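Local atomic coordinates of troponin C (Chlamys nipponensis akazara, PDB entry 3TZ1), a protein that binds calcium, here through its C-terminal domain, as the troponin subunit that abolishes troponin's inhibitory action on actin filaments in striated muscle. Residues E11-L16 with V60-F65; L4-L9 with L68-D73. All blocks are in the same frame, centred on the assembly; numbering follows the deposited sequence.

Interaction 1 of 2, residues E11-L16 with V60-F65; sequences EAFRVL and VDYEEF. With CA (calcium ion), chain C.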
loop_
_atom_site.group_PDB
_atom_site.type_symbol
_atom_site.label_atom_id
_atom_site.label_comp_id
_atom_site.label_asym_id
_atom_site.label_seq_id
_atom_site.Cartn_x
_atom_site.Cartn_y
_atom_site.Cartn_z
ATOM N N GLU A 11 6.929 -9.910 4.528
ATOM C CA GLU A 11 6.214 -9.915 5.801
ATOM C C GLU A 11 5.053 -8.918 5.788
ATOM O O GLU A 11 3.961 -9.221 6.265
ATOM C CB GLU A 11 7.166 -9.618 6.966
ATOM C CG GLU A 11 6.485 -9.567 8.338
ATOM C CD GLU A 11 6.023 -10.941 8.824
ATOM O OE1 GLU A 11 6.436 -11.961 8.233
ATOM O OE2 GLU A 11 5.249 -10.999 9.803
ATOM N N ALA A 12 5.294 -7.721 5.253
ATOM C CA ALA A 12 4.243 -6.715 5.117
ATOM C C ALA A 12 3.092 -7.225 4.255
ATOM O O ALA A 12 1.920 -7.062 4.603
ATOM C CB ALA A 12 4.810 -5.431 4.517
ATOM N N PHE A 13 3.430 -7.823 3.115
ATOM C CA PHE A 13 2.412 -8.374 2.218
ATOM C C PHE A 13 1.570 -9.429 2.938
ATOM O O PHE A 13 0.338 -9.420 2.866
ATOM C CB PHE A 13 3.063 -8.957 0.960
ATOM C CG PHE A 13 2.080 -9.315 -0.127
ATOM C CD1 PHE A 13 1.560 -8.341 -0.962
ATOM C CD2 PHE A 13 1.687 -10.629 -0.313
ATOM C CE1 PHE A 13 0.657 -8.674 -1.964
ATOM C CE2 PHE A 13 0.784 -10.968 -1.308
ATOM C CZ PHE A 13 0.274 -9.991 -2.137
ATOM N N ARG A 14 2.234 -10.334 3.645
ATOM C CA ARG A 14 1.527 -11.375 4.381
ATOM C C ARG A 14 0.564 -10.790 5.403
ATOM O O ARG A 14 -0.577 -11.242 5.535
ATOM C CB ARG A 14 2.520 -12.294 5.094
ATOM C CG ARG A 14 3.027 -13.455 4.242
ATOM C CD ARG A 14 3.934 -14.380 5.053
ATOM N NE ARG A 14 3.212 -15.458 5.730
ATOM C CZ ARG A 14 2.611 -15.337 6.911
ATOM N NH1 ARG A 14 2.624 -14.172 7.547
ATOM N NH2 ARG A 14 1.987 -16.377 7.451
ATOM N N VAL A 15 1.033 -9.796 6.146
ATOM C CA VAL A 15 0.199 -9.169 7.166
ATOM C C VAL A 15 -1.039 -8.503 6.577
ATOM O O VAL A 15 -2.131 -8.607 7.139
ATOM C CB VAL A 15 0.991 -8.149 8.018
ATOM C CG1 VAL A 15 0.056 -7.433 8.975
ATOM C CG2 VAL A 15 2.102 -8.852 8.794
ATOM N N LEU A 16 -0.870 -7.833 5.434
ATOM C CA LEU A 16 -1.959 -7.072 4.826
ATOM C C LEU A 16 -2.872 -7.929 3.950
ATOM O O LEU A 16 -3.915 -7.463 3.492
ATOM C CB LEU A 16 -1.392 -5.908 4.004
ATOM C CG LEU A 16 -0.555 -4.912 4.809
ATOM C CD1 LEU A 16 0.005 -3.818 3.897
ATOM C CD2 LEU A 16 -1.395 -4.295 5.937
ATOM N N VAL A 60 -4.221 -5.889 -4.889
ATOM C CA VAL A 60 -2.809 -5.610 -5.120
ATOM C C VAL A 60 -2.038 -6.917 -5.035
ATOM O O VAL A 60 -1.940 -7.500 -3.959
ATOM C CB VAL A 60 -2.265 -4.611 -4.071
ATOM C CG1 VAL A 60 -0.780 -4.363 -4.287
ATOM C CG2 VAL A 60 -3.034 -3.290 -4.143
ATOM N N ASP A 61 -1.507 -7.402 -6.156
ATOM C CA ASP A 61 -0.723 -8.637 -6.086
ATOM C C ASP A 61 0.708 -8.329 -5.641
ATOM O O ASP A 61 1.074 -7.162 -5.482
ATOM C CB ASP A 61 -0.787 -9.445 -7.401
ATOM C CG ASP A 61 -0.285 -8.667 -8.605
ATOM O OD1 ASP A 61 0.832 -8.113 -8.543
ATOM O OD2 ASP A 61 -1.009 -8.620 -9.625
ATOM N N TYR A 62 1.523 -9.357 -5.421
ATOM C CA TYR A 62 2.842 -9.113 -4.833
ATOM C C TYR A 62 3.746 -8.321 -5.773
ATOM O O TYR A 62 4.554 -7.502 -5.335
ATOM C CB TYR A 62 3.528 -10.415 -4.404
ATOM C CG TYR A 62 4.887 -10.186 -3.774
ATOM C CD1 TYR A 62 6.054 -10.504 -4.461
ATOM C CD2 TYR A 62 5.003 -9.648 -2.502
ATOM C CE1 TYR A 62 7.299 -10.294 -3.892
ATOM C CE2 TYR A 62 6.244 -9.427 -1.926
ATOM C CZ TYR A 62 7.386 -9.761 -2.625
ATOM O OH TYR A 62 8.621 -9.545 -2.057
ATOM N N GLU A 63 3.601 -8.554 -7.070
ATOM C CA GLU A 63 4.407 -7.824 -8.033
ATOM C C GLU A 63 4.064 -6.336 -8.009
ATOM O O GLU A 63 4.949 -5.486 -8.075
ATOM C CB GLU A 63 4.229 -8.399 -9.436
ATOM C CG GLU A 63 5.105 -7.747 -10.474
ATOM C CD GLU A 63 4.916 -8.356 -11.845
ATOM O OE1 GLU A 63 5.338 -9.516 -12.043
ATOM O OE2 GLU A 63 4.334 -7.676 -12.719
ATOM N N GLU A 64 2.779 -6.023 -7.905
ATOM C CA GLU A 64 2.350 -4.629 -7.810
ATOM C C GLU A 64 2.861 -4.015 -6.519
ATOM O O GLU A 64 3.287 -2.861 -6.478
ATOM C CB GLU A 64 0.827 -4.526 -7.870
ATOM C CG GLU A 64 0.246 -4.922 -9.205
ATOM C CD GLU A 64 -1.250 -4.943 -9.178
ATOM O OE1 GLU A 64 -1.816 -5.334 -8.130
ATOM O OE2 GLU A 64 -1.863 -4.540 -10.187
ATOM N N PHE A 65 2.819 -4.806 -5.458
ATOM C CA PHE A 65 3.252 -4.338 -4.155
ATOM C C PHE A 65 4.748 -4.022 -4.198
ATOM O O PHE A 65 5.190 -2.989 -3.699
ATOM C CB PHE A 65 2.947 -5.405 -3.104
ATOM C CG PHE A 65 3.142 -4.938 -1.692
ATOM C CD1 PHE A 65 2.400 -3.885 -1.191
ATOM C CD2 PHE A 65 4.060 -5.575 -0.855
ATOM C CE1 PHE A 65 2.576 -3.457 0.131
ATOM C CE2 PHE A 65 4.243 -5.150 0.454
ATOM C CZ PHE A 65 3.494 -4.095 0.947
HETATM CA CA CA C . -4.118 -5.434 -9.302
HETATM O O HOH W 1 -3.378 -7.921 -9.718
#
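One face of the Phe13 ring takes the edge of Tyr62 in a T-shaped pair, with the planes at 82°. Tyr62 CD2 stands 3.8 Å from Phe13 CG, offset toward the rim of the phenylalanine ring. Tyr62 CB adds a CH-pi contact over the same ring, 4.1 Å from the centroid of Phe13. At the edge of Phe13 lies a backbone carbonyl: Val60 O is 3.5 Å from Phe13 CE1. Phe65 meets Phe13 obliquely. Phe65 CD2 lies 3.7 Å from Phe13 CD1, and the two side chains lie alongside and point opposite ways. The edge of the Phe65 ring also receives Ala12 CB. Phe13 CG is anti to the backbone N (chi1 -169°), the position in which Tyr62 CD2 meets it.

This aromatic cluster joins the first helix of one EF-hand to the last helix of the other. Ile24 of the small antiparallel sheet packs on Phe13 and Phe65. An alanine in place of Phe13 would probably open a gap between the helices and leave the Tyr62 edge without its aromatic partner.

The start of helix 62-70 is closed by a capping box. Asp61 OD1 accepts from Glu64 N at 2.9 Å, and Asp61 N donates to Glu64 OE1. Glu64 also grips the calcium ion with both carboxylate oxygens, OE1 and OE2, each at 2.6 Å. Asp53, Asp55, Ser57 and Thr59 supply the other protein ligands. A calcium-bound water donates to Asp61 OD2, linking the N-cap residue to the metal.

Interaction 2 of 2, residues L4-L9 with L68-D73; sequences LDEREL and LMMSSD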
loop_
_atom_site.group_PDB
_atom_site.type_symbol
_atom_site.label_atom_id
_atom_site.label_comp_id
_atom_site.label_asym_id
_atom_site.label_seq_id
_atom_site.Cartn_x
_atom_site.Cartn_y
_atom_site.Cartn_z
ATOM N N LEU A 4 14.217 -1.258 0.581
ATOM C CA LEU A 4 13.425 -2.152 1.416
ATOM C C LEU A 4 13.927 -3.593 1.299
ATOM O O LEU A 4 14.011 -4.144 0.202
ATOM C CB LEU A 4 11.946 -2.081 1.020
ATOM C CG LEU A 4 10.897 -1.962 2.130
ATOM C CD1 LEU A 4 9.513 -2.131 1.553
ATOM C CD2 LEU A 4 11.134 -2.990 3.221
ATOM N N ASP A 5 14.272 -4.188 2.436
ATOM C CA ASP A 5 14.587 -5.608 2.513
ATOM C C ASP A 5 13.399 -6.403 1.977
ATOM O O ASP A 5 12.256 -6.129 2.348
ATOM C CB ASP A 5 14.848 -5.997 3.973
ATOM C CG ASP A 5 15.593 -7.312 4.105
ATOM O OD1 ASP A 5 15.043 -8.353 3.689
ATOM O OD2 ASP A 5 16.726 -7.304 4.636
ATOM N N GLU A 6 13.656 -7.378 1.107
ATOM C CA GLU A 6 12.561 -8.172 0.542
ATOM C C GLU A 6 11.883 -9.040 1.599
ATOM O O GLU A 6 10.705 -9.369 1.480
ATOM C CB GLU A 6 13.023 -9.031 -0.637
ATOM C CG GLU A 6 11.884 -9.791 -1.306
ATOM C CD GLU A 6 11.895 -9.690 -2.826
ATOM O OE1 GLU A 6 12.804 -9.036 -3.388
ATOM O OE2 GLU A 6 10.983 -10.268 -3.459
ATOM N N ARG A 7 12.634 -9.415 2.629
ATOM C CA ARG A 7 12.056 -10.151 3.753
ATOM C C ARG A 7 10.986 -9.320 4.428
ATOM O O ARG A 7 9.928 -9.823 4.819
ATOM C CB ARG A 7 13.128 -10.501 4.782
ATOM C CG ARG A 7 13.737 -11.868 4.604
ATOM C CD ARG A 7 14.814 -12.087 5.651
ATOM N NE ARG A 7 15.784 -10.994 5.635
ATOM C CZ ARG A 7 16.815 -10.894 6.468
ATOM N NH1 ARG A 7 17.016 -11.823 7.395
ATOM N NH2 ARG A 7 17.644 -9.860 6.371
ATOM N N GLU A 8 11.281 -8.036 4.588
ATOM C CA GLU A 8 10.361 -7.114 5.228
ATOM C C GLU A 8 9.145 -6.893 4.336
ATOM O O GLU A 8 8.013 -6.829 4.812
ATOM C CB GLU A 8 11.068 -5.788 5.484
ATOM C CG GLU A 8 10.555 -5.045 6.679
ATOM C CD GLU A 8 11.307 -3.760 6.904
ATOM O OE1 GLU A 8 12.492 -3.688 6.508
ATOM O OE2 GLU A 8 10.707 -2.822 7.461
ATOM N N LEU A 9 9.397 -6.770 3.036
ATOM C CA LEU A 9 8.336 -6.617 2.046
ATOM C C LEU A 9 7.385 -7.806 2.065
ATOM O O LEU A 9 6.164 -7.640 2.053
ATOM C CB LEU A 9 8.933 -6.477 0.640
ATOM C CG LEU A 9 7.909 -6.169 -0.452
ATOM C CD1 LEU A 9 7.457 -4.728 -0.325
ATOM C CD2 LEU A 9 8.486 -6.434 -1.845
ATOM N N LEU A 68 5.652 -0.806 -6.122
ATOM C CA LEU A 68 5.426 0.398 -5.331
ATOM C C LEU A 68 6.525 0.560 -4.299
ATOM O O LEU A 68 7.155 1.617 -4.186
ATOM C CB LEU A 68 4.073 0.338 -4.620
ATOM C CG LEU A 68 3.877 1.396 -3.519
ATOM C CD1 LEU A 68 3.905 2.817 -4.111
ATOM C CD2 LEU A 68 2.581 1.158 -2.775
ATOM N N MET A 69 6.764 -0.506 -3.547
ATOM C CA MET A 69 7.584 -0.395 -2.355
ATOM C C MET A 69 9.087 -0.306 -2.629
ATOM O O MET A 69 9.812 0.371 -1.901
ATOM C CB MET A 69 7.252 -1.537 -1.393
ATOM C CG MET A 69 5.782 -1.556 -0.958
ATOM S SD MET A 69 5.250 -0.059 -0.090
ATOM C CE MET A 69 6.435 -0.019 1.246
ATOM N N MET A 70 9.560 -1.002 -3.659
ATOM C CA MET A 70 10.994 -1.028 -3.947
ATOM C C MET A 70 11.471 -0.100 -5.076
ATOM O O MET A 70 12.655 -0.067 -5.405
ATOM C CB MET A 70 11.495 -2.475 -4.096
ATOM C CG MET A 70 11.457 -3.228 -2.758
ATOM S SD MET A 70 11.855 -4.984 -2.810
ATOM C CE MET A 70 13.644 -4.952 -2.752
ATOM N N SER A 71 10.544 0.660 -5.648
ATOM C CA SER A 71 10.869 1.610 -6.715
ATOM C C SER A 71 11.784 2.738 -6.230
ATOM O O SER A 71 11.577 3.293 -5.148
ATOM C CB SER A 71 9.588 2.213 -7.298
ATOM O OG SER A 71 8.902 2.960 -6.309
ATOM N N SER A 72 12.783 3.074 -7.045
ATOM C CA SER A 72 13.664 4.210 -6.780
ATOM C C SER A 72 13.586 5.198 -7.937
ATOM O O SER A 72 13.958 4.867 -9.063
ATOM C CB SER A 72 15.109 3.749 -6.588
ATOM O OG SER A 72 15.985 4.864 -6.546
ATOM N N ASP A 73 13.091 6.401 -7.658
ATOM C CA ASP A 73 12.835 7.390 -8.709
ATOM C C ASP A 73 13.917 8.457 -8.913
ATOM O O ASP A 73 13.792 9.302 -9.803
ATOM C CB ASP A 73 11.473 8.054 -8.480
ATOM C CG ASP A 73 10.347 7.043 -8.362
ATOM O OD1 ASP A 73 10.224 6.178 -9.256
ATOM O OD2 ASP A 73 9.592 7.105 -7.367
#
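Leu4 touches both Met69 and Met70. Leu4 CD1 lies 3.7 Å from Met69 CE, and Leu4 CB packs against Met70 CG at 4.0 Å. Met70 turns back on the Leu4 backbone, where Met70 CE comes 3.1 Å from Leu4 O. Asp5 caps helix 6-16: Asp5 OD1 uses its anti lone pair to accept from Arg7 N at 2.8 Å. Asp5 OD2 forms a salt bridge with Arg7 NH2, so Asp5 is bonded to both the backbone N and the guanidinium of Arg7. Glu6 approaches Met70 SD loosely. The Glu6 carboxylate is held by Lys66 through a salt bridge and by Tyr62 OH through a hydrogen bond. Leu9, which is buried, meets both methionines, one with each methyl. Leu9 CD1 presses on Met69 CB at 3.4 Å, tighter than usual for two carbons. Leu9 CD2 lies 3.8 Å from Met70 SD. Met69 also packs on a basic side chain of the bound peptide. The arrangement is apolar packing between the first and last helices of a paired EF-hand domain, next to its target peptide.

Interactions 1 and 2 join the same two helices, 6-16 and 62-70, with centres about 11 Å apart. Along the chain the order is 4-9, 11-16, 60-65, 68-73, so both segments of interaction 1 fall between those of interaction 2. The two helices run in opposite sense but oblique to each other. The contacts also touch: Tyr62 of interaction 1 reaches Glu6 and Leu9 of interaction 2, and Phe65 packs on Leu9. Interaction 1 is buried and reaches the calcium site through Glu64. Interaction 2 is partly buried and lies at the chain ends. Both have residues against the bound peptide, consistent with one helix pair connecting the calcium site to target binding.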